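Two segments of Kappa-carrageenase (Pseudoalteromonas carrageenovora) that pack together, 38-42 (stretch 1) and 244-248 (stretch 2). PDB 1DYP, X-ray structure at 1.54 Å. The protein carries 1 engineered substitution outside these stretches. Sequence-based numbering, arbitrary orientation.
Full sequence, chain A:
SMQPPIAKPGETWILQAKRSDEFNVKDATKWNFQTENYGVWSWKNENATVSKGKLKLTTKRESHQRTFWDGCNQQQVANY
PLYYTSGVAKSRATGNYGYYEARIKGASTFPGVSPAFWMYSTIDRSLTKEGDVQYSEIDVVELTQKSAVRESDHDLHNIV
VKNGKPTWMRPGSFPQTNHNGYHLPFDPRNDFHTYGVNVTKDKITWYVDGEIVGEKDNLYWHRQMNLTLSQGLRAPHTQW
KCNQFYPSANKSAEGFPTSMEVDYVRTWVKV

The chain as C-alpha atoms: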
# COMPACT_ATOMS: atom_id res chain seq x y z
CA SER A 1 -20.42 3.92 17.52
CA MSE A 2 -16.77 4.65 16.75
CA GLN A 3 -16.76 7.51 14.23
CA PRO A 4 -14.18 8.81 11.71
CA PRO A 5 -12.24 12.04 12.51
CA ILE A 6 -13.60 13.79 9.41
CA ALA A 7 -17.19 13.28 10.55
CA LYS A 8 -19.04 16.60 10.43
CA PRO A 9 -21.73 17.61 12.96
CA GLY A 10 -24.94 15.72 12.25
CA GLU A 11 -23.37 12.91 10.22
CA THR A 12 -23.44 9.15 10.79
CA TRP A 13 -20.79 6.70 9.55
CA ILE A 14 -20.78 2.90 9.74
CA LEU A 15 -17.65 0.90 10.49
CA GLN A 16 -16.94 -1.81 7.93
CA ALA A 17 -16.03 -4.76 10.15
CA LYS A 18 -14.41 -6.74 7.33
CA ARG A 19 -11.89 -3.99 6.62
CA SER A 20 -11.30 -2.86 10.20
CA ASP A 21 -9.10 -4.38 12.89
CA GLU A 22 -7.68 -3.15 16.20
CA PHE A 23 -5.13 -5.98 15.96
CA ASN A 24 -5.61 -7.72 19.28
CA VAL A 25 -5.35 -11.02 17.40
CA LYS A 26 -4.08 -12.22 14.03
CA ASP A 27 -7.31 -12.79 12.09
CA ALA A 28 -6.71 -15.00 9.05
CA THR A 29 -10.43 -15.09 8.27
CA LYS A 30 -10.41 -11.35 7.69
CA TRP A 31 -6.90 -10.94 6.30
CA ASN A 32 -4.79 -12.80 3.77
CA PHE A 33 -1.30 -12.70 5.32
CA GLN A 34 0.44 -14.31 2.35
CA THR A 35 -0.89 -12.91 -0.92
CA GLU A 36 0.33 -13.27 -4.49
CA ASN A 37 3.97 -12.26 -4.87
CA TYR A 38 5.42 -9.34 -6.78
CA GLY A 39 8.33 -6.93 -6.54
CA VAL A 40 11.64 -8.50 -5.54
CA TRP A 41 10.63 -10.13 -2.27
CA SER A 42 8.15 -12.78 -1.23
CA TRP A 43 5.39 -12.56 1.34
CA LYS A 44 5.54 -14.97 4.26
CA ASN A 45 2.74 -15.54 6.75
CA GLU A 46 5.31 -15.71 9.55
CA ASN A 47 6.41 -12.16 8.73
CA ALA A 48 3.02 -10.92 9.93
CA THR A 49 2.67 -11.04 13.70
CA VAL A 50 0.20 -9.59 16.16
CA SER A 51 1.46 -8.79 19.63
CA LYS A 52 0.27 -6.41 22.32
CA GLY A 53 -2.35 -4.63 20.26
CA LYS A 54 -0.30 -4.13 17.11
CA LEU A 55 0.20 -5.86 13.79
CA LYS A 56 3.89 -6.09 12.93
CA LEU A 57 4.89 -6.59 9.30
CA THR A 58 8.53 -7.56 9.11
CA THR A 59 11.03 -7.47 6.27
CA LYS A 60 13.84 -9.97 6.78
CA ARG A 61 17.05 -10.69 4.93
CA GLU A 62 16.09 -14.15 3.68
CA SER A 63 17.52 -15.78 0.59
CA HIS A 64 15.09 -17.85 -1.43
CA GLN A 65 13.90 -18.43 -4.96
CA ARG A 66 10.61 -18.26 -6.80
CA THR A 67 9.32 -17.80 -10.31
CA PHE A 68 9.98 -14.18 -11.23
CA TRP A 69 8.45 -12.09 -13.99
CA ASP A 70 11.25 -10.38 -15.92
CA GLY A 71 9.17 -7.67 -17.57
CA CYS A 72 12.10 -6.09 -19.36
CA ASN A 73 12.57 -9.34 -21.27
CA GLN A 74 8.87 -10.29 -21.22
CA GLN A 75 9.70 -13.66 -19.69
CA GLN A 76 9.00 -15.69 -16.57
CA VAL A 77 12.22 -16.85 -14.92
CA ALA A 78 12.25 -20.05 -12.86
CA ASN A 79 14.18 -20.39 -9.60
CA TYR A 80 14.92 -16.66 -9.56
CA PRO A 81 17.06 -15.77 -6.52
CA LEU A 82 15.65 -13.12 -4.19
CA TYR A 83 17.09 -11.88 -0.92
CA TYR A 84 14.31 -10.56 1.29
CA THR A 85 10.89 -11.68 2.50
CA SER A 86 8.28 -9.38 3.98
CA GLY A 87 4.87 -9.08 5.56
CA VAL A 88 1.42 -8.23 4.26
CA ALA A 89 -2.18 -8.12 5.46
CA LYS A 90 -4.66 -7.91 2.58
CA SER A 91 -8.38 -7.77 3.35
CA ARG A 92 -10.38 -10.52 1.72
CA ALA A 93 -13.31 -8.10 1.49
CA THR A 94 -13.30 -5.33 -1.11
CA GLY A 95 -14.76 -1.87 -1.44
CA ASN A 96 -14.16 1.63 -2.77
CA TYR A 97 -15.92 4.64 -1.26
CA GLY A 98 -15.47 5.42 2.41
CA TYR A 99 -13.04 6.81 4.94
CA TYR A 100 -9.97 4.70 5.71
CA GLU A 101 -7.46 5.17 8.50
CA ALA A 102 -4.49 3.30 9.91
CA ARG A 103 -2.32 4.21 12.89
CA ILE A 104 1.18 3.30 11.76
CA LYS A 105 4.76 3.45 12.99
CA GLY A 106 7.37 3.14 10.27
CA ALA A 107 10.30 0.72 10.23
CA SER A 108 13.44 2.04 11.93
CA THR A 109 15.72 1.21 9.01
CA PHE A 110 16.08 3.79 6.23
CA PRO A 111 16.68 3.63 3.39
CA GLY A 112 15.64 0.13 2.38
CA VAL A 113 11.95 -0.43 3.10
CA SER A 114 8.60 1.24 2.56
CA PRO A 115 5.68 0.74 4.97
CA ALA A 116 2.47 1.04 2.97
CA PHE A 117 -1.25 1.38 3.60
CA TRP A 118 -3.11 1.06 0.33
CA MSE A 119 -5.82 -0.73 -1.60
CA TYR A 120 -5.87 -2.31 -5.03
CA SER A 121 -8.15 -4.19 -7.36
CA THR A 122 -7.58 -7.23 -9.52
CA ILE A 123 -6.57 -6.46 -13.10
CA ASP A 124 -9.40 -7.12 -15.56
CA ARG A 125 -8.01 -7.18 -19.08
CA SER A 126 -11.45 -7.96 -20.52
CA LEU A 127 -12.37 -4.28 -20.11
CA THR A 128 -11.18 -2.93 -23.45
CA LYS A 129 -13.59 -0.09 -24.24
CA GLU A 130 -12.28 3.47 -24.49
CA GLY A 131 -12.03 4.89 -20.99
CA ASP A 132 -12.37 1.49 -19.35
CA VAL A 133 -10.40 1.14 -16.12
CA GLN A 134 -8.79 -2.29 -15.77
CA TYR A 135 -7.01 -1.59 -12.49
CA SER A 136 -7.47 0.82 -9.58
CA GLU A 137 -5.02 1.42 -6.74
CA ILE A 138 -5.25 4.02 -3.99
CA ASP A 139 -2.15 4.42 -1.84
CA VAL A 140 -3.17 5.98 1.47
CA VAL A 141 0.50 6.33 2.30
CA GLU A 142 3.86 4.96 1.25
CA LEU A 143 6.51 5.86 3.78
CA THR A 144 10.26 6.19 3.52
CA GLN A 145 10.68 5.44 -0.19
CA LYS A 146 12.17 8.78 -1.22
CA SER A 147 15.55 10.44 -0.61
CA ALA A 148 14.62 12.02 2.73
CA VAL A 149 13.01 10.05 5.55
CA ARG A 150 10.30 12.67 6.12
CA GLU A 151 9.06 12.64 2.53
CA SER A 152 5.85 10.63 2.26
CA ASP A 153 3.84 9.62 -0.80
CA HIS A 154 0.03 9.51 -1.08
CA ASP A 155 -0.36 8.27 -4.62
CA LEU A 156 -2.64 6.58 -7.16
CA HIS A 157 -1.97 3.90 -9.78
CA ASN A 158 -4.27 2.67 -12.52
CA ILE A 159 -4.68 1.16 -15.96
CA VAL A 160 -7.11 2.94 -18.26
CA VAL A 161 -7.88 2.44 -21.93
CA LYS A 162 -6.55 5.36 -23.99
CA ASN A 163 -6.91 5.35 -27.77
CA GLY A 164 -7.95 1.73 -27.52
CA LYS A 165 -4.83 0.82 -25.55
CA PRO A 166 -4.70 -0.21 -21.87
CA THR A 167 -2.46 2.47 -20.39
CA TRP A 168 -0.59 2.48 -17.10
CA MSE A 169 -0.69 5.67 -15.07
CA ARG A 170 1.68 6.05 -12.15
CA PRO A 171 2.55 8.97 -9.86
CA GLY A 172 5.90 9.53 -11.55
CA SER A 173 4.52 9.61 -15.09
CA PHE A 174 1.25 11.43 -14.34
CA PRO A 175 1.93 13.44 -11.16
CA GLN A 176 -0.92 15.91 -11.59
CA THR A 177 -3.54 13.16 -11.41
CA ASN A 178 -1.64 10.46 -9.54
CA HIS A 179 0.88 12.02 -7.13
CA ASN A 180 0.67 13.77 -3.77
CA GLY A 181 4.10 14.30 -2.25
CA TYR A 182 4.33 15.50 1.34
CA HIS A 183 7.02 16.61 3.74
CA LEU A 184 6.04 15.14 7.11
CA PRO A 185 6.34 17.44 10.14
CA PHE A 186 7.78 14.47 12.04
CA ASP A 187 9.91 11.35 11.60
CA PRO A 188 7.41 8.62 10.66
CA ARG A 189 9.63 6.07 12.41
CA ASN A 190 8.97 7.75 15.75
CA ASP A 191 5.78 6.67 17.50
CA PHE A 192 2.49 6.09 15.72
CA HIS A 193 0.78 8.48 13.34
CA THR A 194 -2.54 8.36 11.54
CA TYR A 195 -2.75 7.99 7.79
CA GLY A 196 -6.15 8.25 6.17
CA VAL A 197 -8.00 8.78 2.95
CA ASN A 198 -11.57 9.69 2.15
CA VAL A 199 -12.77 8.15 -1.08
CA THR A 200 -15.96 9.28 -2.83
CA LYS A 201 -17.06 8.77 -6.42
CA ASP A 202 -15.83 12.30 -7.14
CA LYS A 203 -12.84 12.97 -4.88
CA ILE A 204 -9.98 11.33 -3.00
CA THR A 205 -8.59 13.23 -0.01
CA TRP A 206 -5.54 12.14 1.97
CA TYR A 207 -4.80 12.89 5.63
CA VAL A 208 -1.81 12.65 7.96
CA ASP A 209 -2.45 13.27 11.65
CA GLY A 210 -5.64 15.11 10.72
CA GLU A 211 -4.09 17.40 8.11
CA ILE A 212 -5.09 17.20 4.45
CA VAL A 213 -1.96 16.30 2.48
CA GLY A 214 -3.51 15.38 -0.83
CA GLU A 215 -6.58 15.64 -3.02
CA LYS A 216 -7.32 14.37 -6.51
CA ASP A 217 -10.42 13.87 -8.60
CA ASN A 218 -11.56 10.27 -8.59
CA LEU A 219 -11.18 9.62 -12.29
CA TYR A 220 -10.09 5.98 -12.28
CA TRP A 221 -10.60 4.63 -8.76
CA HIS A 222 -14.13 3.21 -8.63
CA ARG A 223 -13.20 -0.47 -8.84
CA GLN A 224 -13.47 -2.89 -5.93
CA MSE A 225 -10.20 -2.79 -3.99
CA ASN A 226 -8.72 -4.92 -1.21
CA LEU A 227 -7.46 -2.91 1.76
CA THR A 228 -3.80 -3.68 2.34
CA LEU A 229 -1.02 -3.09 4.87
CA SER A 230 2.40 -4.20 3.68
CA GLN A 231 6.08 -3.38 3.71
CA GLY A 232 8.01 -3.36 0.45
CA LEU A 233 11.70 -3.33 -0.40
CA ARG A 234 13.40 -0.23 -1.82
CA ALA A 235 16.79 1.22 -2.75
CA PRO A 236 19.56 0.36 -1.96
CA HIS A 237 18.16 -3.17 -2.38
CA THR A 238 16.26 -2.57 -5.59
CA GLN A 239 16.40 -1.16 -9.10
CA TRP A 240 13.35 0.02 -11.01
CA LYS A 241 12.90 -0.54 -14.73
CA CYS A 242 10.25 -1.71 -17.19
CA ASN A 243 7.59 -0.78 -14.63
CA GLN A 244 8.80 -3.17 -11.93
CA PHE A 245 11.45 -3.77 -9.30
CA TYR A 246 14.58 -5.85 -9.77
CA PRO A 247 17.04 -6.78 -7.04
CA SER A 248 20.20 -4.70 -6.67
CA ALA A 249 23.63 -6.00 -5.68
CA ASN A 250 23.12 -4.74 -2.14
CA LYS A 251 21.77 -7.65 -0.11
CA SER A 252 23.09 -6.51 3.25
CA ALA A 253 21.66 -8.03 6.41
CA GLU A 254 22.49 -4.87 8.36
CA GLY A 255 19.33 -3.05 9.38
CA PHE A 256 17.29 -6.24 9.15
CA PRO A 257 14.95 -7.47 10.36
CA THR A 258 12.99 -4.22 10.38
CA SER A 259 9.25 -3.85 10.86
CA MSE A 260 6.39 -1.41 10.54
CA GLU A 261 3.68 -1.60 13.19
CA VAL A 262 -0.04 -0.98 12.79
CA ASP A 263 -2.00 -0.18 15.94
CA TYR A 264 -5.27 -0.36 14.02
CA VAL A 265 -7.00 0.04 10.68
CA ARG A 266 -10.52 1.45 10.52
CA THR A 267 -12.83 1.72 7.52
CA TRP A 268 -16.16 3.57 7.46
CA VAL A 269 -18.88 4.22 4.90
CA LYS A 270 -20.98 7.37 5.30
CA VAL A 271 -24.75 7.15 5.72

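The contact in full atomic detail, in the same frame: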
# COMPACT_ATOMS: atom_id res chain seq x y z
N TYR A 38 5.04 -10.32 -5.78
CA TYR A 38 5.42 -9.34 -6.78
C TYR A 38 6.63 -8.59 -6.24
O TYR A 38 7.10 -8.89 -5.14
CB TYR A 38 4.25 -8.39 -7.08
CG TYR A 38 3.57 -7.81 -5.86
CD1 TYR A 38 4.08 -6.69 -5.20
CD2 TYR A 38 2.39 -8.39 -5.37
CE1 TYR A 38 3.43 -6.15 -4.09
CE2 TYR A 38 1.74 -7.86 -4.26
CZ TYR A 38 2.26 -6.74 -3.63
OH TYR A 38 1.61 -6.22 -2.53
N GLY A 39 7.15 -7.64 -7.00
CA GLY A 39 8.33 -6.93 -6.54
C GLY A 39 9.50 -7.89 -6.51
O GLY A 39 9.53 -8.87 -7.26
N VAL A 40 10.47 -7.64 -5.63
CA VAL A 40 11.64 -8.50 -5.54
C VAL A 40 11.79 -9.12 -4.15
O VAL A 40 12.89 -9.25 -3.62
CB VAL A 40 12.92 -7.74 -5.90
CG1 VAL A 40 12.87 -7.33 -7.36
CG2 VAL A 40 13.08 -6.51 -5.01
N TRP A 41 10.66 -9.49 -3.58
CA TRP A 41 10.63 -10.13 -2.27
C TRP A 41 9.44 -11.07 -2.32
O TRP A 41 8.70 -11.08 -3.29
CB TRP A 41 10.44 -9.10 -1.17
CG TRP A 41 9.21 -8.26 -1.34
CD1 TRP A 41 7.95 -8.57 -0.92
CD2 TRP A 41 9.12 -7.02 -2.04
NE1 TRP A 41 7.07 -7.59 -1.32
CE2 TRP A 41 7.76 -6.63 -2.02
CE3 TRP A 41 10.05 -6.20 -2.70
CZ2 TRP A 41 7.31 -5.45 -2.62
CZ3 TRP A 41 9.60 -5.03 -3.30
CH2 TRP A 41 8.24 -4.66 -3.25
N SER A 42 9.28 -11.87 -1.28
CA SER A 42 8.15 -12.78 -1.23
C SER A 42 7.47 -12.58 0.11
O SER A 42 8.12 -12.29 1.11
CB SER A 42 8.60 -14.23 -1.37
OG SER A 42 9.19 -14.45 -2.64
N GLN A 244 8.72 -2.19 -13.01
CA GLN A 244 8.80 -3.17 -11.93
C GLN A 244 10.14 -3.10 -11.22
O GLN A 244 11.08 -2.49 -11.72
CB GLN A 244 8.62 -4.58 -12.48
CG GLN A 244 9.83 -5.06 -13.27
CD GLN A 244 9.77 -6.52 -13.63
OE1 GLN A 244 9.03 -6.92 -14.52
NE2 GLN A 244 10.55 -7.34 -12.93
N PHE A 245 10.21 -3.74 -10.06
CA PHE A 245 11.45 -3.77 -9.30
C PHE A 245 12.29 -4.97 -9.71
O PHE A 245 11.78 -5.99 -10.18
CB PHE A 245 11.17 -3.90 -7.79
CG PHE A 245 10.70 -2.62 -7.15
CD1 PHE A 245 11.54 -1.52 -7.07
CD2 PHE A 245 9.43 -2.54 -6.60
CE1 PHE A 245 11.12 -0.34 -6.45
CE2 PHE A 245 8.99 -1.37 -5.98
CZ PHE A 245 9.84 -0.27 -5.91
N TYR A 246 13.59 -4.81 -9.52
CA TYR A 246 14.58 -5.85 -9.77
C TYR A 246 15.50 -5.75 -8.57
O TYR A 246 15.63 -4.69 -7.96
CB TYR A 246 15.37 -5.58 -11.05
CG TYR A 246 14.64 -5.98 -12.32
CD1 TYR A 246 13.68 -5.15 -12.89
CD2 TYR A 246 14.91 -7.20 -12.94
CE1 TYR A 246 13.00 -5.52 -14.04
CE2 TYR A 246 14.23 -7.59 -14.09
CZ TYR A 246 13.28 -6.74 -14.64
OH TYR A 246 12.62 -7.11 -15.79
N PRO A 247 16.14 -6.87 -8.20
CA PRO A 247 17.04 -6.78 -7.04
C PRO A 247 18.33 -6.05 -7.41
O PRO A 247 18.75 -6.06 -8.57
CB PRO A 247 17.29 -8.25 -6.69
CG PRO A 247 17.18 -8.94 -8.02
CD PRO A 247 16.02 -8.25 -8.68
N SER A 248 18.94 -5.39 -6.43
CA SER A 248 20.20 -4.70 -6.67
C SER A 248 21.28 -5.64 -6.15
O SER A 248 20.98 -6.76 -5.73
CB SER A 248 20.27 -3.39 -5.90
OG SER A 248 20.43 -3.63 -4.52
O HOH W 1 9.32 -7.25 -9.71

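The contact is small and mainly apolar. About 211 Å² of surface is buried between the two stretches, both sides summed. No direct hydrogen bond joins them. Gly39 lies across from Phe245, with their CA atoms 5.2 Å apart, and Val40 lies across from Tyr246, with their CA atoms 5.8 Å apart.

Van der Waals packing is centred on Val40. Its CA-to-CB bond points toward the second stretch, and its chi1 is in the m well. The CG1 methyl reaches the strand backbone, where Val40 CG1 lies 3.3 Å from Phe245 O and 3.3 Å from Tyr246 C. The next peptide nitrogen is also close, with Val40 CG1 3.4 Å from Pro247 N. One methyl therefore rests against the main chain of three consecutive residues. The same carbon makes two apolar side-chain contacts. Val40 CG1 is 3.5 Å from Pro247 CD and 3.9 Å from Phe245 CB. Proline carries its CD on the backbone nitrogen, so this side-chain atom lies within reach of a methyl packed on the strand. Tyr246 takes part mainly through its backbone. Its CA-to-CB bond points away from stretch 1.

The aromatic contact is between Trp41 and Phe245. The CA-to-CB bond of Trp41 points sideways, but the end of its side chain comes nearer to stretch 2. Trp41 CH2 approaches Phe245 CD2 at 4.1 Å. The approach is oblique with respect to both rings. The CA-to-CB bond of Phe245 points toward stretch 1, and its side chain touches both Val40 and Trp41.

Gly39 adds a looser backbone contact. Gly39 CA is 4.3 Å from Phe245 CB. Its phi is 67°, a positive value that favours glycine. The space beside it is also occupied: an ideal CB on Gly39 would clash with Trp41 CH2, at 2.5 Å. The lack of a side chain lets the indole end lie close to this residue.

The polar link is through water. Water 1 donates to Phe245 O, with its O atom 2.8 Å from that carbonyl oxygen. It also donates to Gly39 O at 2.9 Å from its O atom, in a weak hydrogen bond. The water bridges two carbonyl oxygens, both acceptors, which could not hydrogen-bond to each other directly.

Within stretch 2, Gln244 NE2 donates a weak hydrogen bond to Phe245 O at 3.3 Å. That carbonyl oxygen thus receives hydrogen bonds from both the amide and the water, while the Val40 methyl packs against it.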